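Local coordinates for protein SAM-dependent O-methyltransferase (Leptospira interrogans, PDB 2HNK) that probably transfers a methyl group from S-adenosyl-L-methionine to an oxygen atom of its substrate, and here holds the product cofactor S-adenosyl-L-homocysteine, at residues Lys32-Leu37 and Gly68-Tyr73; Ser147-Phe152 and Leu170-Gly175; Ser212-Ser217 and Ser226-Arg231. All coordinates share one frame; numbering follows the deposited sequence.

Contact 1. Residues Lys32-Leu37 and Gly68-Tyr73; sequences KETGTL and GTFTGY. With SAH (S-adenosyl-L-homocysteine), chain O.
The C-terminal part of helix 25-35 and the residues after it lie against the loop G68-Y73. T34 is the first to touch. Its CG2, anti to the backbone N, reaches F70 CE2 tip to tip at 3.6 Å. Its hydroxyl, beside the backbone N, bonds L30 O one turn back; T34 OG1 also lies 2.8 Å from T71 OG1, which takes the crowded place between its own N and carbonyl carbon (chi1 52°). L37, whose N bonds T34 O, points CD1 at T71 CG2, 3.7 Å away, with F70 CZ a little farther off. T71 CG2 in turn sits over the centre of the F70 ring, so F70 and T71 present a joint apolar surface to T34 and L37. Behind them, F70 CB lies 3.3 Å from SAH O3', and SAH N donates to G68 O at 3.0 Å. A type II' turn, T69 to G72, shapes the loop, and D92 OD2 takes the N-H groups of T69 and F70. This is the glycine-rich cofactor loop after the first strand of a Rossmann-like methyltransferase, here with helix 25-35 and L37 on the side of F70 away from the ligand.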
loop_
_atom_site.group_PDB
_atom_site.type_symbol
_atom_site.label_atom_id
_atom_site.label_comp_id
_atom_site.label_asym_id
_atom_site.label_seq_id
_atom_site.Cartn_x
_atom_site.Cartn_y
_atom_site.Cartn_z
ATOM N N LYS C 32 -14.826 -13.252 -15.307
ATOM C CA LYS C 32 -15.500 -14.438 -15.842
ATOM C C LYS C 32 -15.040 -14.743 -17.271
ATOM O O LYS C 32 -14.722 -15.892 -17.587
ATOM C CB LYS C 32 -17.023 -14.286 -15.788
ATOM C CG LYS C 32 -17.601 -14.317 -14.387
ATOM C CD LYS C 32 -19.122 -14.175 -14.408
ATOM C CE LYS C 32 -19.692 -14.246 -12.992
ATOM N NZ LYS C 32 -21.110 -13.770 -12.905
ATOM N N GLU C 33 -14.988 -13.712 -18.118
ATOM C CA GLU C 33 -14.525 -13.872 -19.497
ATOM C C GLU C 33 -13.083 -14.380 -19.551
ATOM O O GLU C 33 -12.772 -15.281 -20.326
ATOM C CB GLU C 33 -14.669 -12.571 -20.292
ATOM C CG GLU C 33 -14.421 -12.753 -21.783
ATOM C CD GLU C 33 -14.683 -11.512 -22.612
ATOM O OE1 GLU C 33 -15.514 -10.663 -22.226
ATOM O OE2 GLU C 33 -14.058 -11.394 -23.680
ATOM N N THR C 34 -12.219 -13.799 -18.721
ATOM C CA THR C 34 -10.817 -14.200 -18.627
ATOM C C THR C 34 -10.670 -15.633 -18.103
ATOM O O THR C 34 -9.778 -16.358 -18.538
ATOM C CB THR C 34 -10.005 -13.212 -17.740
ATOM O OG1 THR C 34 -10.142 -11.886 -18.259
ATOM C CG2 THR C 34 -8.523 -13.576 -17.710
ATOM N N GLY C 35 -11.552 -16.023 -17.175
ATOM C CA GLY C 35 -11.590 -17.381 -16.610
ATOM C C GLY C 35 -11.779 -18.482 -17.645
ATOM O O GLY C 35 -11.385 -19.629 -17.428
ATOM N N THR C 36 -12.388 -18.125 -18.772
ATOM C CA THR C 36 -12.563 -19.022 -19.908
ATOM C C THR C 36 -11.227 -19.309 -20.607
ATOM O O THR C 36 -11.030 -20.394 -21.170
ATOM C CB THR C 36 -13.578 -18.420 -20.901
ATOM O OG1 THR C 36 -14.886 -18.455 -20.317
ATOM C CG2 THR C 36 -13.599 -19.180 -22.208
ATOM N N LEU C 37 -10.312 -18.342 -20.558
ATOM C CA LEU C 37 -9.018 -18.465 -21.233
ATOM C C LEU C 37 -8.038 -19.322 -20.430
ATOM O O LEU C 37 -8.080 -19.332 -19.197
ATOM C CB LEU C 37 -8.429 -17.084 -21.511
ATOM C CG LEU C 37 -9.396 -15.975 -21.950
ATOM C CD1 LEU C 37 -8.638 -14.666 -22.110
ATOM C CD2 LEU C 37 -10.158 -16.318 -23.231
ATOM N N GLY C 68 2.572 -4.864 -19.386
ATOM C CA GLY C 68 1.851 -6.131 -19.346
ATOM C C GLY C 68 0.406 -5.917 -18.961
ATOM O O GLY C 68 0.077 -5.722 -17.779
ATOM N N THR C 69 -0.459 -5.983 -19.965
ATOM C CA THR C 69 -1.860 -5.599 -19.830
ATOM C C THR C 69 -2.849 -6.756 -19.893
ATOM O O THR C 69 -3.855 -6.740 -19.178
ATOM C CB THR C 69 -2.208 -4.506 -20.867
ATOM O OG1 THR C 69 -1.496 -3.324 -20.504
ATOM C CG2 THR C 69 -3.703 -4.196 -20.905
ATOM N N PHE C 70 -2.578 -7.740 -20.758
ATOM C CA PHE C 70 -3.435 -8.928 -20.893
ATOM C C PHE C 70 -4.872 -8.487 -21.191
ATOM O O PHE C 70 -5.068 -7.573 -22.003
ATOM C CB PHE C 70 -3.310 -9.811 -19.639
ATOM C CG PHE C 70 -3.919 -11.189 -19.769
ATOM C CD1 PHE C 70 -3.829 -11.913 -20.961
ATOM C CD2 PHE C 70 -4.553 -11.775 -18.680
ATOM C CE1 PHE C 70 -4.386 -13.190 -21.066
ATOM C CE2 PHE C 70 -5.112 -13.049 -18.780
ATOM C CZ PHE C 70 -5.030 -13.757 -19.973
ATOM N N THR C 71 -5.867 -9.093 -20.536
ATOM C CA THR C 71 -7.275 -8.774 -20.819
ATOM C C THR C 71 -7.777 -7.505 -20.104
ATOM O O THR C 71 -8.953 -7.140 -20.221
ATOM C CB THR C 71 -8.212 -9.964 -20.529
ATOM O OG1 THR C 71 -7.980 -10.446 -19.199
ATOM C CG2 THR C 71 -7.979 -11.093 -21.532
ATOM N N GLY C 72 -6.887 -6.865 -19.348
ATOM C CA GLY C 72 -7.079 -5.490 -18.914
ATOM C C GLY C 72 -7.577 -5.153 -17.518
ATOM O O GLY C 72 -7.854 -3.979 -17.253
ATOM N N TYR C 73 -7.668 -6.136 -16.618
ATOM C CA TYR C 73 -8.274 -5.879 -15.301
ATOM C C TYR C 73 -7.569 -4.778 -14.517
ATOM O O TYR C 73 -8.223 -3.868 -14.000
ATOM C CB TYR C 73 -8.412 -7.154 -14.436
ATOM C CG TYR C 73 -9.332 -6.959 -13.232
ATOM C CD1 TYR C 73 -8.841 -6.474 -12.017
ATOM C CD2 TYR C 73 -10.698 -7.237 -13.317
ATOM C CE1 TYR C 73 -9.683 -6.281 -10.920
ATOM C CE2 TYR C 73 -11.548 -7.049 -12.222
ATOM C CZ TYR C 73 -11.031 -6.571 -11.030
ATOM O OH TYR C 73 -11.864 -6.380 -9.951
HETATM N N SAH O . -1.956 -6.848 -15.836
HETATM C CA SAH O . -2.743 -7.998 -16.381
HETATM C CB SAH O . -1.908 -9.278 -16.325
HETATM C CG SAH O . -0.656 -9.248 -17.205
HETATM S SD SAH O . -0.308 -10.903 -17.838
HETATM C C SAH O . -4.110 -8.192 -15.704
HETATM O O SAH O . -4.918 -9.024 -16.128
HETATM O OXT SAH O . -4.444 -7.528 -14.725
HETATM C "C5'" SAH O . 1.152 -10.400 -18.787
HETATM C "C4'" SAH O . 0.865 -9.758 -20.141
HETATM O "O4'" SAH O . 2.064 -9.195 -20.632
HETATM C "C3'" SAH O . 0.383 -10.752 -21.183
HETATM O "O3'" SAH O . -0.816 -10.269 -21.742
HETATM C "C2'" SAH O . 1.453 -10.794 -22.256
HETATM O "O2'" SAH O . 0.871 -10.793 -23.543
HETATM C "C1'" SAH O . 2.235 -9.509 -22.001
HETATM N N9 SAH O . 3.667 -9.596 -22.364
HETATM C C8 SAH O . 4.488 -10.702 -22.384
HETATM N N7 SAH O . 5.723 -10.320 -22.794
HETATM C C5 SAH O . 5.708 -8.986 -23.031
HETATM C C6 SAH O . 6.677 -8.080 -23.462
HETATM N N6 SAH O . 7.914 -8.480 -23.730
HETATM N N1 SAH O . 6.346 -6.747 -23.622
HETATM C C2 SAH O . 5.064 -6.305 -23.350
HETATM N N3 SAH O . 4.106 -7.204 -22.922
HETATM C C4 SAH O . 4.419 -8.521 -22.769
#

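Contact 2. Residues Ser147-Phe152 and Leu170-Gly175; sequences SIDLFF and LLKPGG
Backbone bonds come first. L170 O, at the end of helix 160-170, is gripped twice: I148 N approaches in the carbonyl plane at 2.9 Å, while S147 N, 2.8 Å from L170 O, comes in 27° above that plane. K172 N then donates almost straight (173°) to I148 O at 2.9 Å, so I148 makes a parallel bridge around L171. A type II turn, K172 to G175, closed by G175 N on K172 O, redirects the chain into strand 175-180. The whole forms the return corner of a beta-alpha-beta crossover, in which strand 148-153, helix 160-170 and strand 175-180 follow one another in the Rossmann-like sheet. The charged pair lies at the partly exposed start of strand 148-153. The extended K172 chain runs alongside D149 and brings NZ to the syn lone pair of D149 OD1, 2.9 Å away; a water joins NZ to OD2, which also accepts the N-H groups of K62 and R63 and is thereby held in place. The apolar contacts gather on the F151 ring. L171 CD2 meets F151 CD1 at the ring edge, in plane, at 3.6 Å, and L170 CB lies 3.8 Å from F151 CE1, with L125 of helix 121-130 touching both L170 and F151.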
loop_
_atom_site.group_PDB
_atom_site.type_symbol
_atom_site.label_atom_id
_atom_site.label_comp_id
_atom_site.label_asym_id
_atom_site.label_seq_id
_atom_site.Cartn_x
_atom_site.Cartn_y
_atom_site.Cartn_z
ATOM N N SER C 147 9.546 11.329 -16.218
ATOM C CA SER C 147 8.246 11.821 -16.675
ATOM C C SER C 147 7.043 11.059 -16.094
ATOM O O SER C 147 5.903 11.501 -16.233
ATOM C CB SER C 147 8.197 11.799 -18.208
ATOM O OG SER C 147 8.453 10.500 -18.713
ATOM N N ILE C 148 7.302 9.924 -15.440
ATOM C CA ILE C 148 6.236 9.019 -15.002
ATOM C C ILE C 148 6.039 9.018 -13.483
ATOM O O ILE C 148 7.004 9.046 -12.716
ATOM C CB ILE C 148 6.474 7.569 -15.536
ATOM C CG1 ILE C 148 6.769 7.590 -17.052
ATOM C CG2 ILE C 148 5.297 6.652 -15.212
ATOM C CD1 ILE C 148 5.635 8.158 -17.942
ATOM N N ASP C 149 4.781 8.981 -13.057
ATOM C CA ASP C 149 4.454 8.956 -11.630
ATOM C C ASP C 149 4.496 7.554 -11.046
ATOM O O ASP C 149 5.004 7.346 -9.938
ATOM C CB ASP C 149 3.065 9.547 -11.401
ATOM C CG ASP C 149 2.982 10.995 -11.802
ATOM O OD1 ASP C 149 3.946 11.730 -11.547
ATOM O OD2 ASP C 149 1.950 11.399 -12.355
ATOM N N LEU C 150 3.957 6.599 -11.799
ATOM C CA LEU C 150 3.752 5.257 -11.288
ATOM C C LEU C 150 3.885 4.211 -12.388
ATOM O O LEU C 150 3.421 4.409 -13.513
ATOM C CB LEU C 150 2.391 5.160 -10.578
ATOM C CG LEU C 150 2.013 3.886 -9.817
ATOM C CD1 LEU C 150 1.074 4.202 -8.651
ATOM C CD2 LEU C 150 1.372 2.854 -10.737
ATOM N N PHE C 151 4.531 3.103 -12.040
ATOM C CA PHE C 151 4.652 1.956 -12.923
ATOM C C PHE C 151 3.990 0.732 -12.330
ATOM O O PHE C 151 4.090 0.494 -11.129
ATOM C CB PHE C 151 6.118 1.614 -13.149
ATOM C CG PHE C 151 6.703 2.229 -14.368
ATOM C CD1 PHE C 151 7.308 3.478 -14.311
ATOM C CD2 PHE C 151 6.677 1.549 -15.580
ATOM C CE1 PHE C 151 7.877 4.046 -15.454
ATOM C CE2 PHE C 151 7.250 2.102 -16.724
ATOM C CZ PHE C 151 7.842 3.352 -16.661
ATOM N N PHE C 152 3.339 -0.051 -13.187
ATOM C CA PHE C 152 2.922 -1.397 -12.833
ATOM C C PHE C 152 3.672 -2.407 -13.710
ATOM O O PHE C 152 3.484 -2.444 -14.926
ATOM C CB PHE C 152 1.411 -1.556 -12.988
ATOM C CG PHE C 152 0.884 -2.869 -12.487
ATOM C CD1 PHE C 152 1.178 -3.317 -11.198
ATOM C CD2 PHE C 152 0.079 -3.659 -13.291
ATOM C CE1 PHE C 152 0.699 -4.540 -10.736
ATOM C CE2 PHE C 152 -0.424 -4.885 -12.825
ATOM C CZ PHE C 152 -0.105 -5.320 -11.548
ATOM N N LEU C 170 12.554 6.370 -16.301
ATOM C CA LEU C 170 11.292 7.026 -16.648
ATOM C C LEU C 170 10.568 7.619 -15.442
ATOM O O LEU C 170 9.844 8.600 -15.581
ATOM C CB LEU C 170 10.366 6.077 -17.417
ATOM C CG LEU C 170 10.709 5.878 -18.899
ATOM C CD1 LEU C 170 10.087 4.602 -19.430
ATOM C CD2 LEU C 170 10.292 7.092 -19.752
ATOM N N LEU C 171 10.764 7.025 -14.266
ATOM C CA LEU C 171 10.108 7.504 -13.047
ATOM C C LEU C 171 10.681 8.828 -12.558
ATOM O O LEU C 171 11.897 9.006 -12.533
ATOM C CB LEU C 171 10.219 6.479 -11.910
ATOM C CG LEU C 171 9.255 5.305 -11.780
ATOM C CD1 LEU C 171 9.671 4.459 -10.577
ATOM C CD2 LEU C 171 7.799 5.763 -11.630
ATOM N N LYS C 172 9.793 9.734 -12.151
ATOM C CA LYS C 172 10.179 10.942 -11.427
ATOM C C LYS C 172 10.719 10.560 -10.050
ATOM O O LYS C 172 10.324 9.525 -9.497
ATOM C CB LYS C 172 8.971 11.859 -11.236
ATOM C CG LYS C 172 8.275 12.320 -12.516
ATOM C CD LYS C 172 7.137 13.251 -12.140
ATOM C CE LYS C 172 6.161 13.430 -13.265
ATOM N NZ LYS C 172 4.992 14.166 -12.733
ATOM N N PRO C 173 11.623 11.383 -9.479
ATOM C CA PRO C 173 11.993 11.152 -8.082
ATOM C C PRO C 173 10.738 11.134 -7.212
ATOM O O PRO C 173 9.811 11.905 -7.456
ATOM C CB PRO C 173 12.877 12.363 -7.756
ATOM C CG PRO C 173 13.506 12.712 -9.088
ATOM C CD PRO C 173 12.364 12.526 -10.055
ATOM N N GLY C 174 10.685 10.227 -6.244
ATOM C CA GLY C 174 9.474 10.051 -5.446
ATOM C C GLY C 174 8.411 9.171 -6.091
ATOM O O GLY C 174 7.429 8.813 -5.440
ATOM N N GLY C 175 8.610 8.815 -7.362
ATOM C CA GLY C 175 7.691 7.936 -8.086
ATOM C C GLY C 175 7.678 6.496 -7.585
ATOM O O GLY C 175 8.587 6.066 -6.868
HETATM O O HOH W 1 2.505 13.680 -13.846
#

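Contact 3. Residues Ser212-Ser217 and Ser226-Arg231; sequences SLVDVS and SLVRKR. With SO4 (sulfate ion), chain M.
A beta hairpin at the end of the chain supplies both strands: 225-230, the one antiparallel strand of the class I methyltransferase sheet, and 214-219, paired with it at the sheet margin. The axes of segments 214-217 and 226-230 run at 163°, nearly antiparallel. In the hydrogen-bonded pair D215 with R229, D215 N donates to R229 O and R229 N to D215 O, each at 2.9 Å; S217 and L227 repeat the pattern, L227 N meeting S217 O at 2.7 Å, practically straight (179°). R231 N on L213 O carries the ladder past the strand ends. On the face of V214 and V216, V214 CG2 touches V228 CG1 obliquely at 3.8 Å. On the face of D215 and R229 the end near R231 is polar, while S217 and L227 share it further along. R229 is extended from CG to NE, and its NH1 donates at 2.8 Å to O1 of a sulfate ion, probably from the crystallisation liquor and also bonded by K57 of the second subunit, while a water in the guanidinium plane ties NH1 to D215 OD2. R231, bent at chi3 (68°), crosses D215; its NE stands 3.9 Å from D215 OD2, a long salt bridge of charges alone. V216 and V228 pack on V208 of helix 196-210, V214 on helix 160-170 and L227 on helix 46-59, and strand 225-230 lies between strands 175-180 and 214-219.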
loop_
_atom_site.group_PDB
_atom_site.type_symbol
_atom_site.label_atom_id
_atom_site.label_comp_id
_atom_site.label_asym_id
_atom_site.label_seq_id
_atom_site.Cartn_x
_atom_site.Cartn_y
_atom_site.Cartn_z
ATOM N N SER C 212 20.258 1.536 -3.375
ATOM C CA SER C 212 20.138 2.613 -2.388
ATOM C C SER C 212 19.330 3.782 -2.935
ATOM O O SER C 212 18.956 4.680 -2.198
ATOM C CB SER C 212 21.522 3.090 -1.942
ATOM O OG SER C 212 22.250 3.596 -3.050
ATOM N N LEU C 213 19.051 3.754 -4.232
ATOM C CA LEU C 213 18.248 4.790 -4.869
ATOM C C LEU C 213 16.747 4.592 -4.654
ATOM O O LEU C 213 15.951 5.468 -5.007
ATOM C CB LEU C 213 18.560 4.871 -6.370
ATOM C CG LEU C 213 19.971 5.298 -6.812
ATOM C CD1 LEU C 213 19.974 5.522 -8.310
ATOM C CD2 LEU C 213 20.442 6.554 -6.102
ATOM N N VAL C 214 16.367 3.448 -4.085
ATOM C CA VAL C 214 14.960 3.127 -3.839
ATOM C C VAL C 214 14.714 2.572 -2.434
ATOM O O VAL C 214 15.650 2.202 -1.728
ATOM C CB VAL C 214 14.385 2.109 -4.890
ATOM C CG1 VAL C 214 14.699 2.546 -6.324
ATOM C CG2 VAL C 214 14.891 0.679 -4.626
ATOM N N ASP C 215 13.440 2.540 -2.042
ATOM C CA ASP C 215 12.981 1.795 -0.867
ATOM C C ASP C 215 11.993 0.745 -1.325
ATOM O O ASP C 215 11.311 0.930 -2.331
ATOM C CB ASP C 215 12.312 2.720 0.145
ATOM C CG ASP C 215 13.297 3.652 0.815
ATOM O OD1 ASP C 215 14.267 3.138 1.419
ATOM O OD2 ASP C 215 13.101 4.892 0.741
ATOM N N VAL C 216 11.912 -0.355 -0.591
ATOM C CA VAL C 216 11.028 -1.455 -0.971
ATOM C C VAL C 216 10.167 -1.981 0.186
ATOM O O VAL C 216 10.633 -2.137 1.313
ATOM C CB VAL C 216 11.820 -2.620 -1.673
ATOM C CG1 VAL C 216 12.992 -3.095 -0.818
ATOM C CG2 VAL C 216 10.900 -3.789 -2.065
ATOM N N SER C 217 8.903 -2.245 -0.126
ATOM C CA SER C 217 8.036 -3.015 0.747
ATOM C C SER C 217 7.441 -4.163 -0.060
ATOM O O SER C 217 6.749 -3.934 -1.052
ATOM C CB SER C 217 6.937 -2.140 1.350
ATOM O OG SER C 217 6.100 -2.914 2.193
ATOM N N SER C 226 5.543 -5.949 -4.770
ATOM C CA SER C 226 6.572 -5.059 -4.259
ATOM C C SER C 226 6.232 -3.626 -4.534
ATOM O O SER C 226 5.912 -3.257 -5.664
ATOM C CB SER C 226 7.944 -5.376 -4.851
ATOM O OG SER C 226 8.533 -6.450 -4.156
ATOM N N LEU C 227 6.298 -2.823 -3.481
ATOM C CA LEU C 227 6.146 -1.384 -3.596
ATOM C C LEU C 227 7.548 -0.816 -3.578
ATOM O O LEU C 227 8.241 -0.896 -2.563
ATOM C CB LEU C 227 5.306 -0.845 -2.435
ATOM C CG LEU C 227 3.893 -1.444 -2.327
ATOM C CD1 LEU C 227 3.126 -0.849 -1.164
ATOM C CD2 LEU C 227 3.116 -1.280 -3.645
ATOM N N VAL C 228 7.972 -0.287 -4.721
ATOM C CA VAL C 228 9.339 0.208 -4.898
ATOM C C VAL C 228 9.318 1.710 -5.188
ATOM O O VAL C 228 8.983 2.145 -6.298
ATOM C CB VAL C 228 10.087 -0.549 -6.034
ATOM C CG1 VAL C 228 11.534 -0.115 -6.114
ATOM C CG2 VAL C 228 10.006 -2.050 -5.842
ATOM N N ARG C 229 9.683 2.499 -4.188
ATOM C CA ARG C 229 9.657 3.949 -4.331
ATOM C C ARG C 229 11.035 4.519 -4.652
ATOM O O ARG C 229 11.995 4.276 -3.930
ATOM C CB ARG C 229 9.074 4.608 -3.073
ATOM C CG ARG C 229 8.861 6.101 -3.208
ATOM C CD ARG C 229 8.584 6.743 -1.861
ATOM N NE ARG C 229 8.756 8.196 -1.918
ATOM C CZ ARG C 229 9.878 8.841 -1.607
ATOM N NH1 ARG C 229 10.957 8.178 -1.202
ATOM N NH2 ARG C 229 9.917 10.161 -1.699
ATOM N N LYS C 230 11.113 5.261 -5.751
ATOM C CA LYS C 230 12.332 5.956 -6.140
ATOM C C LYS C 230 12.506 7.136 -5.194
ATOM O O LYS C 230 11.594 7.939 -5.022
ATOM C CB LYS C 230 12.240 6.431 -7.596
ATOM C CG LYS C 230 13.500 7.105 -8.136
ATOM C CD LYS C 230 13.280 7.584 -9.556
ATOM C CE LYS C 230 14.511 8.272 -10.119
ATOM N NZ LYS C 230 14.337 8.608 -11.558
ATOM N N ARG C 231 13.666 7.211 -4.556
ATOM C CA ARG C 231 13.933 8.253 -3.576
ATOM C C ARG C 231 14.223 9.593 -4.239
ATOM O O ARG C 231 14.596 9.650 -5.411
ATOM C CB ARG C 231 15.077 7.841 -2.654
ATOM C CG ARG C 231 14.784 6.550 -1.912
ATOM C CD ARG C 231 15.988 6.057 -1.168
ATOM N NE ARG C 231 16.316 6.945 -0.063
ATOM C CZ ARG C 231 17.081 6.610 0.967
ATOM N NH1 ARG C 231 17.599 5.386 1.044
ATOM N NH2 ARG C 231 17.320 7.498 1.922
HETATM S S SO4 M . 13.425 10.247 0.523
HETATM O O1 SO4 M . 13.107 9.965 -0.867
HETATM O O2 SO4 M . 13.586 9.001 1.265
HETATM O O3 SO4 M . 14.667 10.997 0.566
HETATM O O4 SO4 M . 12.343 11.009 1.119
HETATM O O HOH W 2 16.499 8.010 -6.148
HETATM O O HOH W 3 11.630 5.629 -1.018
#

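Overall arrangement
Contacts 2 and 3 belong to one sheet and touch: K230 NZ lies 2.7 Å from L171 O, and K230 N lies 2.9 Å from G175 O. Contact 1 sits across the chain's centre, about 26 Å from contact 2 and 29 Å from contact 3, centre to centre. It is buried, small and mostly side chain, a helix end against the cofactor loop. Contact 2, also buried, mixes backbone bonds, apolar packing and one partly exposed salt bridge. Contact 3, partly buried, is a strand ladder with a face of valines packed on helices, and a mixed face of D215, R229, S217 and L227 near the second subunit. F152, in segment 147-152, lies in the same cofactor pocket as contact 1.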